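Local coordinates for putative integron gene cassette protein (PDB 3GHJ) that is of unknown function but belongs to the glyoxalase/bleomycin resistance protein/dioxygenase superfamily, which includes metal-dependent enzymes and drug-binding resistance proteins, at residues Lys102-His113 with Ala123-Pro131. The protein carries 1 engineered substitution. Numbering follows the deposited sequence.
Sequences KKALESKGVSVH and AVSLYFADP
Leu105 lays its CD1 methyl over one face of the Phe128 ring, 3.8 Å from the ring centroid and 16° off the normal, a CH-pi contact in which the two side chains cross at about a right angle. Phe128 turns its ring toward the helix by placing CG between the backbone N and the carbonyl carbon (chi1 61°). Val110 CG1 reaches the root of the same side chain, 3.8 Å from Phe128 CB, while Phe138 of strand 135-140 meets the ring from outside the pair. Further along, Val112 CG1 approaches Leu126 CD2 at 3.9 Å, and the other leucine methyl, CD1, lies against the backbone N and CB of Lys102; Ile98 adds to this apolar layer between helix and sheet. The lysine chain runs on, extended, to give its NZ to the carbonyl of Gly114.

Between Leu105 and Val110 in the chain, the helix ends in a Schellman motif with Gly109 at positive phi, Val110 N bonding to Leu105 O and Gly109 N to Glu106 O. His113 and Tyr127 form an antiparallel hydrogen-bonded pair: His113 N gives a nearly straight bond (176°) to Tyr127 O at 2.8 Å, and Tyr127 N returns one to His113 O at 2.9 Å. Their rings lie on the sheet face turned from Leu126 and Phe128, His113 CD2 coming within 4.0 Å of Tyr127 CD1. Before His113 the loop draws away from strand 123-129, and a water bridges Ser111 O and Ala129 N. Helix 98-107 thus packs across the mixed sheet of strands 88-93, 135-140, 123-129 and 113-118, consistent with the vicinal oxygen chelate fold of the glyoxalase/bleomycin resistance superfamily.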
ATOM      1  N   LYS A 102      17.930   4.038  -8.757  1.00 10.84           N
ATOM      2  CA  LYS A 102      17.663   4.079 -10.192  1.00 11.76           C
ATOM      3  C   LYS A 102      18.671   3.229 -10.964  1.00 11.70           C
ATOM      4  O   LYS A 102      18.299   2.404 -11.805  1.00 12.19           O
ATOM      5  CB  LYS A 102      17.681   5.518 -10.704  1.00 11.58           C
ATOM      6  CG  LYS A 102      17.571   5.625 -12.218  1.00 12.29           C
ATOM      7  CD  LYS A 102      17.441   7.074 -12.631  1.00 13.47           C
ATOM      8  CE  LYS A 102      17.366   7.219 -14.141  1.00 15.67           C
ATOM      9  NZ  LYS A 102      17.336   8.661 -14.529  1.00 16.93           N
ATOM     10  N   LYS A 103      19.951   3.423 -10.658  1.00 12.00           N
ATOM     11  CA  LYS A 103      21.010   2.690 -11.331  1.00 13.63           C
ATOM     12  C   LYS A 103      20.936   1.193 -11.047  1.00 13.78           C
ATOM     13  O   LYS A 103      21.146   0.368 -11.940  1.00 14.88           O
ATOM     14  CB  LYS A 103      22.370   3.255 -10.907  1.00 16.19           C
ATOM     15  CG  LYS A 103      23.536   2.776 -11.770  1.00 19.20           C
ATOM     16  CD  LYS A 103      23.464   3.403 -13.154  1.00 22.81           C
ATOM     17  CE  LYS A 103      24.683   3.067 -13.994  1.00 27.27           C
ATOM     18  NZ  LYS A 103      24.595   3.698 -15.339  1.00 29.98           N
ATOM     19  N   ALA A 104      20.641   0.836  -9.802  1.00 12.58           N
ATOM     20  CA  ALA A 104      20.558  -0.570  -9.435  1.00 12.87           C
ATOM     21  C   ALA A 104      19.436  -1.261 -10.204  1.00 12.38           C
ATOM     22  O   ALA A 104      19.617  -2.355 -10.731  1.00 14.41           O
ATOM     23  CB  ALA A 104      20.343  -0.721  -7.946  1.00 12.53           C
ATOM     24  N   LEU A 105      18.272  -0.625 -10.263  1.00 12.07           N
ATOM     25  CA  LEU A 105      17.167  -1.188 -11.028  1.00 12.86           C
ATOM     26  C   LEU A 105      17.548  -1.339 -12.499  1.00 12.86           C
ATOM     27  O   LEU A 105      17.315  -2.391 -13.105  1.00 13.87           O
ATOM     28  CB  LEU A 105      15.906  -0.324 -10.888  1.00 13.61           C
ATOM     29  CG  LEU A 105      15.164  -0.366  -9.549  1.00 17.35           C
ATOM     30  CD1 LEU A 105      14.047   0.663  -9.557  1.00 17.84           C
ATOM     31  CD2 LEU A 105      14.608  -1.750  -9.288  1.00 18.95           C
ATOM     32  N   GLU A 106      18.140  -0.291 -13.064  1.00 13.04           N
ATOM     33  CA  GLU A 106      18.528  -0.311 -14.471  1.00 14.14           C
ATOM     34  C   GLU A 106      19.507  -1.449 -14.740  1.00 15.36           C
ATOM     35  O   GLU A 106      19.424  -2.114 -15.777  1.00 16.81           O
ATOM     36  CB  GLU A 106      19.118   1.038 -14.882  1.00 14.72           C
ATOM     37  CG  GLU A 106      18.084   2.147 -15.010  1.00 16.17           C
ATOM     38  CD  GLU A 106      18.706   3.516 -15.193  1.00 18.45           C
ATOM     39  OE1 GLU A 106      19.873   3.703 -14.771  1.00 19.61           O
ATOM     40  OE2 GLU A 106      18.028   4.405 -15.745  1.00 20.21           O
ATOM     41  N   SER A 107      20.423  -1.682 -13.806  0.65 15.55           N
ATOM     42  CA  SER A 107      21.423  -2.733 -13.989  0.65 17.16           C
ATOM     43  C   SER A 107      20.776  -4.114 -14.036  0.65 18.37           C
ATOM     44  O   SER A 107      21.316  -5.043 -14.643  0.65 18.11           O
ATOM     45  CB  SER A 107      22.486  -2.675 -12.888  0.65 17.41           C
ATOM     46  OG  SER A 107      21.985  -3.172 -11.664  0.65 17.91           O
ATOM     47  N   LYS A 108      19.610  -4.239 -13.405  1.00 18.81           N
ATOM     48  CA  LYS A 108      18.907  -5.514 -13.332  1.00 20.27           C
ATOM     49  C   LYS A 108      17.864  -5.620 -14.442  1.00 19.35           C
ATOM     50  O   LYS A 108      17.036  -6.531 -14.429  1.00 20.73           O
ATOM     51  CB  LYS A 108      18.251  -5.687 -11.958  1.00 24.67           C
ATOM     52  CG  LYS A 108      19.247  -5.900 -10.822  1.00 31.06           C
ATOM     53  CD  LYS A 108      18.552  -5.901  -9.466  1.00 37.82           C
ATOM     54  CE  LYS A 108      19.552  -6.066  -8.324  1.00 42.38           C
ATOM     55  NZ  LYS A 108      18.899  -6.061  -6.978  1.00 45.71           N
ATOM     56  N   GLY A 109      17.912  -4.685 -15.386  1.00 16.60           N
ATOM     57  CA  GLY A 109      17.060  -4.713 -16.562  1.00 16.89           C
ATOM     58  C   GLY A 109      15.716  -4.023 -16.415  1.00 16.47           C
ATOM     59  O   GLY A 109      14.836  -4.202 -17.249  1.00 18.56           O
ATOM     60  N   VAL A 110      15.560  -3.223 -15.364  1.00 14.48           N
ATOM     61  CA  VAL A 110      14.301  -2.523 -15.128  1.00 13.90           C
ATOM     62  C   VAL A 110      14.375  -1.079 -15.599  1.00 14.35           C
ATOM     63  O   VAL A 110      15.245  -0.327 -15.163  1.00 16.69           O
ATOM     64  CB  VAL A 110      13.948  -2.526 -13.622  1.00 13.65           C
ATOM     65  CG1 VAL A 110      12.647  -1.752 -13.361  1.00 13.16           C
ATOM     66  CG2 VAL A 110      13.857  -3.959 -13.102  1.00 15.88           C
ATOM     67  N   SER A 111      13.456  -0.685 -16.479  0.50 14.51           N
ATOM     68  CA  SER A 111      13.406   0.689 -16.978  0.50 15.07           C
ATOM     69  C   SER A 111      12.828   1.654 -15.946  0.50 14.97           C
ATOM     70  O   SER A 111      11.728   1.446 -15.431  0.50 16.03           O
ATOM     71  CB  SER A 111      12.588   0.762 -18.268  0.50 17.45           C
ATOM     72  OG  SER A 111      13.230   0.047 -19.305  0.50 18.81           O
ATOM     73  N   VAL A 112      13.564   2.721 -15.659  1.00 14.27           N
ATOM     74  CA  VAL A 112      13.180   3.647 -14.604  1.00 14.33           C
ATOM     75  C   VAL A 112      12.931   5.043 -15.144  1.00 15.93           C
ATOM     76  O   VAL A 112      13.718   5.568 -15.944  1.00 17.94           O
ATOM     77  CB  VAL A 112      14.254   3.711 -13.490  1.00 15.10           C
ATOM     78  CG1 VAL A 112      13.837   4.675 -12.380  1.00 15.20           C
ATOM     79  CG2 VAL A 112      14.532   2.321 -12.929  1.00 16.56           C
ATOM     80  N   HIS A 113      11.808   5.624 -14.739  0.51 15.64           N
ATOM     81  CA  HIS A 113      11.475   6.994 -15.085  0.51 16.55           C
ATOM     82  C   HIS A 113      11.710   7.891 -13.883  0.51 15.60           C
ATOM     83  O   HIS A 113      11.358   7.544 -12.751  0.51 14.35           O
ATOM     84  CB  HIS A 113      10.016   7.098 -15.542  0.51 19.52           C
ATOM     85  CG  HIS A 113       9.575   8.499 -15.840  0.51 22.53           C
ATOM     86  ND1 HIS A 113       9.907   9.151 -17.008  0.51 23.86           N
ATOM     87  CD2 HIS A 113       8.829   9.370 -15.122  0.51 23.97           C
ATOM     88  CE1 HIS A 113       9.386  10.365 -16.996  0.51 24.38           C
ATOM     89  NE2 HIS A 113       8.726  10.523 -15.863  0.51 24.68           N
ATOM     90  N   ALA A 123       8.888  16.187  -2.398  1.00 20.82           N
ATOM     91  CA  ALA A 123       9.289  14.795  -2.556  1.00 18.46           C
ATOM     92  C   ALA A 123       9.947  14.576  -3.905  1.00 17.86           C
ATOM     93  O   ALA A 123       9.831  15.405  -4.812  1.00 19.97           O
ATOM     94  CB  ALA A 123       8.073  13.878  -2.408  1.00 19.73           C
ATOM     95  N   VAL A 124      10.632  13.442  -4.031  1.00 16.01           N
ATOM     96  CA  VAL A 124      11.237  13.017  -5.286  1.00 15.49           C
ATOM     97  C   VAL A 124      10.799  11.579  -5.549  1.00 13.70           C
ATOM     98  O   VAL A 124      10.821  10.754  -4.637  1.00 15.25           O
ATOM     99  CB  VAL A 124      12.777  13.047  -5.204  1.00 17.00           C
ATOM    100  CG1 VAL A 124      13.379  12.608  -6.529  1.00 17.62           C
ATOM    101  CG2 VAL A 124      13.262  14.439  -4.827  1.00 18.80           C
ATOM    102  N   SER A 125      10.398  11.283  -6.781  1.00 12.57           N
ATOM    103  CA  SER A 125       9.900   9.949  -7.108  1.00 12.34           C
ATOM    104  C   SER A 125      10.645   9.298  -8.255  1.00 11.87           C
ATOM    105  O   SER A 125      11.091   9.969  -9.191  1.00 13.00           O
ATOM    106  CB  SER A 125       8.421   9.997  -7.484  1.00 14.95           C
ATOM    107  OG  SER A 125       7.623  10.480  -6.419  1.00 18.06           O
ATOM    108  N   LEU A 126      10.777   7.980  -8.186  1.00 11.28           N
ATOM    109  CA  LEU A 126      11.159   7.172  -9.327  1.00 10.25           C
ATOM    110  C   LEU A 126      10.013   6.243  -9.653  1.00  9.21           C
ATOM    111  O   LEU A 126       9.360   5.732  -8.744  1.00 10.14           O
ATOM    112  CB  LEU A 126      12.366   6.302  -9.004  1.00 11.61           C
ATOM    113  CG  LEU A 126      13.673   7.024  -8.702  1.00 11.71           C
ATOM    114  CD1 LEU A 126      14.671   6.010  -8.195  1.00 13.38           C
ATOM    115  CD2 LEU A 126      14.172   7.718  -9.975  1.00 13.94           C
ATOM    116  N   TYR A 127       9.798   5.985 -10.936  1.00 10.53           N
ATOM    117  CA  TYR A 127       8.696   5.136 -11.375  1.00 11.03           C
ATOM    118  C   TYR A 127       9.199   3.972 -12.203  1.00 10.49           C
ATOM    119  O   TYR A 127      10.079   4.139 -13.050  1.00 12.58           O
ATOM    120  CB  TYR A 127       7.701   5.953 -12.198  1.00 12.44           C
ATOM    121  CG  TYR A 127       7.005   7.035 -11.411  1.00 13.94           C
ATOM    122  CD1 TYR A 127       7.456   8.350 -11.452  1.00 15.96           C
ATOM    123  CD2 TYR A 127       5.910   6.741 -10.607  1.00 15.27           C
ATOM    124  CE1 TYR A 127       6.822   9.349 -10.722  1.00 16.25           C
ATOM    125  CE2 TYR A 127       5.266   7.734  -9.876  1.00 17.10           C
ATOM    126  CZ  TYR A 127       5.725   9.033  -9.944  1.00 17.63           C
ATOM    127  OH  TYR A 127       5.086  10.020  -9.224  1.00 19.47           O
ATOM    128  N   PHE A 128       8.644   2.791 -11.973  1.00 10.04           N
ATOM    129  CA  PHE A 128       9.028   1.603 -12.722  1.00  9.63           C
ATOM    130  C   PHE A 128       7.923   0.573 -12.612  1.00  9.43           C
ATOM    131  O   PHE A 128       7.015   0.706 -11.780  1.00 11.01           O
ATOM    132  CB  PHE A 128      10.352   1.018 -12.202  1.00  9.72           C
ATOM    133  CG  PHE A 128      10.311   0.586 -10.754  1.00  9.73           C
ATOM    134  CD1 PHE A 128      10.479   1.513  -9.739  1.00  9.97           C
ATOM    135  CD2 PHE A 128      10.107  -0.748 -10.420  1.00 10.35           C
ATOM    136  CE1 PHE A 128      10.450   1.117  -8.399  1.00  9.98           C
ATOM    137  CE2 PHE A 128      10.073  -1.154  -9.086  1.00 10.24           C
ATOM    138  CZ  PHE A 128      10.242  -0.219  -8.074  1.00 10.50           C
ATOM    139  N   ALA A 129       7.995  -0.447 -13.457  1.00 11.20           N
ATOM    140  CA  ALA A 129       6.999  -1.509 -13.509  1.00 11.56           C
ATOM    141  C   ALA A 129       7.478  -2.785 -12.831  1.00 11.34           C
ATOM    142  O   ALA A 129       8.670  -3.096 -12.841  1.00 12.64           O
ATOM    143  CB  ALA A 129       6.621  -1.803 -14.970  1.00 13.14           C
ATOM    144  N   ASP A 130       6.547  -3.531 -12.234  1.00 10.87           N
ATOM    145  CA  ASP A 130       6.825  -4.911 -11.870  1.00 10.28           C
ATOM    146  C   ASP A 130       6.498  -5.815 -13.079  1.00 10.44           C
ATOM    147  O   ASP A 130       6.138  -5.302 -14.147  1.00 10.80           O
ATOM    148  CB  ASP A 130       6.108  -5.309 -10.554  1.00  9.52           C
ATOM    149  CG  ASP A 130       4.657  -5.714 -10.745  1.00  8.83           C
ATOM    150  OD1 ASP A 130       4.074  -5.482 -11.819  1.00  9.23           O
ATOM    151  OD2 ASP A 130       4.104  -6.269  -9.778  1.00  9.05           O
ATOM    152  N   PRO A 131       6.661  -7.138 -12.941  1.00 10.30           N
ATOM    153  CA  PRO A 131       6.444  -8.000 -14.115  1.00 10.88           C
ATOM    154  C   PRO A 131       5.011  -7.995 -14.628  1.00 11.38           C
ATOM    155  O   PRO A 131       4.750  -8.442 -15.752  1.00 14.16           O
ATOM    156  CB  PRO A 131       6.805  -9.392 -13.589  1.00 11.69           C
ATOM    157  CG  PRO A 131       7.823  -9.118 -12.524  1.00 12.56           C
ATOM    158  CD  PRO A 131       7.322  -7.866 -11.843  1.00 11.81           C
TER
HETATM  159  O   HOH W   1       9.840  -0.380 -15.706  1.00 16.00           O